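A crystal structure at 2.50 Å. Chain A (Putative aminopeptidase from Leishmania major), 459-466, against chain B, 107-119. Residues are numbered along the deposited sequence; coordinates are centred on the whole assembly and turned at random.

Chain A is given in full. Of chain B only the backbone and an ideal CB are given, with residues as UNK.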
# COMPACT_ATOMS: atom_id res chain seq x y z
N VAL A 459 -1.29 20.13 24.16
CA VAL A 459 -2.28 19.48 23.31
C VAL A 459 -3.61 19.29 24.02
O VAL A 459 -3.67 19.16 25.24
CB VAL A 459 -1.83 18.13 22.71
CG1 VAL A 459 -0.77 18.37 21.65
CG2 VAL A 459 -1.36 17.17 23.81
N LEU A 460 -4.66 19.20 23.21
CA LEU A 460 -6.03 19.12 23.66
C LEU A 460 -6.19 18.25 24.91
O LEU A 460 -5.79 17.12 24.90
CB LEU A 460 -6.89 18.59 22.53
CG LEU A 460 -8.39 18.56 22.80
CD1 LEU A 460 -8.94 19.97 23.05
CD2 LEU A 460 -9.13 17.88 21.66
N TYR A 461 -6.72 18.82 26.00
CA TYR A 461 -7.13 18.03 27.17
C TYR A 461 -8.66 18.02 27.18
O TYR A 461 -9.29 19.08 27.34
CB TYR A 461 -6.58 18.60 28.47
CG TYR A 461 -6.94 17.80 29.72
CD1 TYR A 461 -6.17 16.74 30.14
CD2 TYR A 461 -8.08 18.13 30.48
CE1 TYR A 461 -6.51 16.01 31.27
CE2 TYR A 461 -8.44 17.39 31.60
CZ TYR A 461 -7.65 16.35 31.98
OH TYR A 461 -8.00 15.67 33.07
N CYS A 462 -9.24 16.84 27.00
CA CYS A 462 -10.68 16.71 26.86
C CYS A 462 -11.12 15.28 27.08
O CYS A 462 -11.59 14.65 26.16
CB CYS A 462 -11.13 17.21 25.48
SG CYS A 462 -12.90 17.53 25.43
N PRO A 463 -10.96 14.76 28.31
CA PRO A 463 -11.29 13.38 28.64
C PRO A 463 -12.69 12.94 28.24
O PRO A 463 -12.88 11.79 27.90
CB PRO A 463 -11.17 13.33 30.17
CG PRO A 463 -10.26 14.43 30.51
CD PRO A 463 -10.60 15.51 29.53
N GLU A 464 -13.68 13.84 28.28
CA GLU A 464 -15.03 13.45 27.84
C GLU A 464 -15.05 13.03 26.38
O GLU A 464 -15.76 12.10 26.02
CB GLU A 464 -16.09 14.51 28.09
CG GLU A 464 -15.95 15.84 27.35
CD GLU A 464 -15.33 16.93 28.21
OE1 GLU A 464 -14.47 16.59 29.04
OE2 GLU A 464 -15.71 18.11 28.06
N TYR A 465 -14.26 13.69 25.54
CA TYR A 465 -14.17 13.33 24.14
C TYR A 465 -13.28 12.12 23.93
O TYR A 465 -13.60 11.28 23.08
CB TYR A 465 -13.73 14.55 23.31
CG TYR A 465 -14.84 15.56 23.04
CD1 TYR A 465 -16.15 15.43 23.58
CD2 TYR A 465 -14.60 16.65 22.24
CE1 TYR A 465 -17.16 16.35 23.28
CE2 TYR A 465 -15.59 17.60 21.96
CZ TYR A 465 -16.88 17.45 22.47
OH TYR A 465 -17.80 18.41 22.13
N HIS A 466 -12.20 11.99 24.72
CA HIS A 466 -11.31 10.80 24.62
C HIS A 466 -12.01 9.54 25.13
O HIS A 466 -11.86 8.47 24.55
CB HIS A 466 -9.95 10.97 25.33
CG HIS A 466 -9.32 12.30 25.11
ND1 HIS A 466 -9.31 12.93 23.89
CD2 HIS A 466 -8.71 13.15 25.97
CE1 HIS A 466 -8.73 14.11 24.00
NE2 HIS A 466 -8.37 14.27 25.26
N UNK B 107 -19.77 15.71 34.03
CA UNK B 107 -18.46 16.37 34.11
C UNK B 107 -18.03 16.94 32.76
O UNK B 107 -18.16 16.31 31.71
CB UNK B 107 -17.40 15.39 34.62
N UNK B 108 -17.50 18.15 32.81
CA UNK B 108 -17.02 18.87 31.63
C UNK B 108 -15.59 19.34 31.87
O UNK B 108 -15.25 19.72 32.97
CB UNK B 108 -17.93 20.06 31.30
N UNK B 109 -14.76 19.34 30.84
CA UNK B 109 -13.39 19.81 31.00
C UNK B 109 -13.19 21.23 30.47
O UNK B 109 -14.05 21.82 29.79
CB UNK B 109 -12.43 18.85 30.29
N UNK B 110 -12.04 21.79 30.83
CA UNK B 110 -11.75 23.20 30.60
C UNK B 110 -11.89 23.60 29.10
O UNK B 110 -12.19 24.77 28.79
CB UNK B 110 -10.34 23.51 31.10
N UNK B 111 -11.62 22.63 28.19
CA UNK B 111 -11.60 22.86 26.72
C UNK B 111 -12.94 22.69 26.01
O UNK B 111 -12.99 22.76 24.78
CB UNK B 111 -10.60 21.90 26.07
N UNK B 112 -14.00 22.44 26.78
CA UNK B 112 -15.31 22.19 26.24
C UNK B 112 -16.28 23.24 26.75
O UNK B 112 -16.05 23.91 27.75
CB UNK B 112 -15.79 20.78 26.60
N UNK B 113 -17.36 23.36 26.02
CA UNK B 113 -18.38 24.32 26.30
C UNK B 113 -19.09 23.90 27.56
O UNK B 113 -19.66 22.81 27.62
CB UNK B 113 -19.35 24.46 25.13
N UNK B 114 -19.11 24.78 28.57
CA UNK B 114 -19.69 24.45 29.91
C UNK B 114 -21.21 24.20 29.92
O UNK B 114 -21.74 23.61 30.86
CB UNK B 114 -19.39 25.59 30.88
N UNK B 115 -21.90 24.67 28.88
CA UNK B 115 -23.31 24.38 28.68
C UNK B 115 -23.55 23.01 28.03
O UNK B 115 -24.68 22.58 27.96
CB UNK B 115 -23.94 25.48 27.82
N UNK B 116 -22.49 22.35 27.56
CA UNK B 116 -22.55 21.06 26.88
C UNK B 116 -23.46 21.04 25.70
O UNK B 116 -24.32 20.19 25.60
CB UNK B 116 -22.99 19.97 27.86
N UNK B 117 -23.22 21.98 24.79
CA UNK B 117 -23.94 22.07 23.52
C UNK B 117 -23.82 20.83 22.62
O UNK B 117 -24.64 20.65 21.73
CB UNK B 117 -23.43 23.29 22.75
N UNK B 118 -22.79 20.03 22.83
CA UNK B 118 -22.65 18.78 22.10
C UNK B 118 -23.72 17.76 22.45
O UNK B 118 -24.31 17.13 21.59
CB UNK B 118 -21.27 18.18 22.37
N UNK B 119 -23.95 17.58 23.74
CA UNK B 119 -24.97 16.67 24.21
C UNK B 119 -26.37 17.16 23.84
O UNK B 119 -27.25 16.37 23.54
CB UNK B 119 -24.85 16.49 25.72

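Position 107 opens the stretch in an extended conformation, and its ideal CB has nothing of chain A within 5.5 Å. Many residues would serve; it is Thr B107, which makes no contact here. Position 108 is also extended, with its CB pointing away from chain A. A beta-branched residue is at ease with such backbone angles, and Thr B108 fits, its OG1 turned to its own chain.

At position 109 the CB points toward chain A and lies 3.3 Å from Glu A464 OE1. So close to a carboxylate, a small side chain with a proton to give is the natural choice: serine, or perhaps threonine. The backbone amide already binds the same group, N of position 109 lying 3.2 Å from Glu A464 OE2 with a nearly straight geometry. The residue is Ser B109, whose OG donates to Glu A464 OE1 at 2.6 Å, so that amide and hydroxyl of one residue hold both carboxylate oxygens.

Position 109 also begins a type I turn that runs to 112. At 110, within the turn, the CB points sideways and finds no chain A atom nearby, but a long side chain could reach the ring of Tyr A461; lysine, arginine or glutamine would do. Arg B110 extends its guanidinium over one face of that ring, with NH2 3.4 Å from Tyr A461 CD2.

Position 111 points toward chain A, its CB 3.4 Å from Tyr A461 O and 4.0 Å from Leu A460 CD1. A carbonyl oxygen asks for a donor, and the short distance favours serine or threonine. Thr B111 donates from OG1 to Tyr A461 O at 2.6 Å, and the same OG1 packs 3.4 Å from Cys A462 CB.

The CB of 112 lies only 3.0 Å from Glu A464 OE2, with the hydroxyl end of Tyr A465 beyond. A compact polar side chain with a donor suits this place; an acidic one would set charge against charge. In Asn B112, ND2 donates to Glu A464 OE2 at 2.8 Å, while OD1 accepts from the backbone N of 113.

Positions 113, 114 and 115 have no chain A atom near their CBs, so chain A sets little preference. They are Cys B113, Pro B114, whose ring suits its phi of -65° in the second type I turn, and Tyr B115.

At 116 phi and psi are both positive, which glycine or asparagine often tolerates, and the CB points sideways. A long basic chain could still approach Glu A464. Arg B116 lays its guanidinium face against Glu A464 CG; its NH1 turns to 118.

Position 117 begins a helix; its CB points sideways and has nothing of chain A within 5.5 Å, so chain A sets no demand, and the small, helix-favouring Ala B117 suits it. At 118 the CB is 3.5 Å from Tyr A465 OH, inviting a short acceptor such as aspartate or asparagine. Asp B118 OD2 accepts from Tyr A465 OH at a very short 2.4 Å, and Asp B118 OD1 takes the salt bridge from Arg B116 NH1 at 2.9 Å. Position 119 continues the helix with no chain A atom within 5.5 Å of its CB, so many residues would do; it is Ser B119.

Chain B, residues 107-119: TTSRTNCPYRADS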
# COMPACT_ATOMS: atom_id res chain seq x y z
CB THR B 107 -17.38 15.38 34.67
OG1 THR B 107 -17.24 14.26 33.80
CG2 THR B 107 -17.77 14.84 36.05
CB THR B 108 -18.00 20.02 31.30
OG1 THR B 108 -19.12 19.47 30.59
CG2 THR B 108 -17.36 21.12 30.45
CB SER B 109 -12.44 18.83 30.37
OG SER B 109 -12.87 18.59 29.06
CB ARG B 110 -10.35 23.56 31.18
CG ARG B 110 -9.22 23.71 30.15
CD ARG B 110 -7.80 23.82 30.71
NE ARG B 110 -7.43 22.58 31.36
CZ ARG B 110 -6.37 21.80 31.10
NH1 ARG B 110 -5.45 22.10 30.19
NH2 ARG B 110 -6.26 20.67 31.80
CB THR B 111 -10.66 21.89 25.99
OG1 THR B 111 -11.11 20.54 26.20
CG2 THR B 111 -9.22 22.05 26.47
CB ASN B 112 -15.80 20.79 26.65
CG ASN B 112 -17.00 20.29 25.83
OD1 ASN B 112 -17.53 20.99 24.95
ND2 ASN B 112 -17.43 19.06 26.11
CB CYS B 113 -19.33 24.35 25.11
SG CYS B 113 -20.91 25.07 25.52
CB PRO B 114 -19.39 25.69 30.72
CG PRO B 114 -19.50 26.77 29.71
CD PRO B 114 -18.86 26.22 28.45
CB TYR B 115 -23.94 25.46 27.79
CG TYR B 115 -23.54 26.87 28.15
CD1 TYR B 115 -23.56 27.30 29.49
CD2 TYR B 115 -23.14 27.77 27.18
CE1 TYR B 115 -23.18 28.59 29.84
CE2 TYR B 115 -22.74 29.06 27.51
CZ TYR B 115 -22.78 29.48 28.85
OH TYR B 115 -22.39 30.77 29.18
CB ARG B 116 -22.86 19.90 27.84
CG ARG B 116 -21.69 19.53 28.74
CD ARG B 116 -20.47 19.09 27.93
NE ARG B 116 -19.96 17.83 28.45
CZ ARG B 116 -19.95 16.68 27.79
NH1 ARG B 116 -20.37 16.59 26.54
NH2 ARG B 116 -19.50 15.59 28.42
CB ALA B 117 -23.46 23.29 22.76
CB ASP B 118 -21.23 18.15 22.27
CG ASP B 118 -20.68 18.24 23.69
OD1 ASP B 118 -21.46 18.44 24.66
OD2 ASP B 118 -19.45 18.15 23.84
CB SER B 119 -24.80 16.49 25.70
OG SER B 119 -23.54 15.91 25.96
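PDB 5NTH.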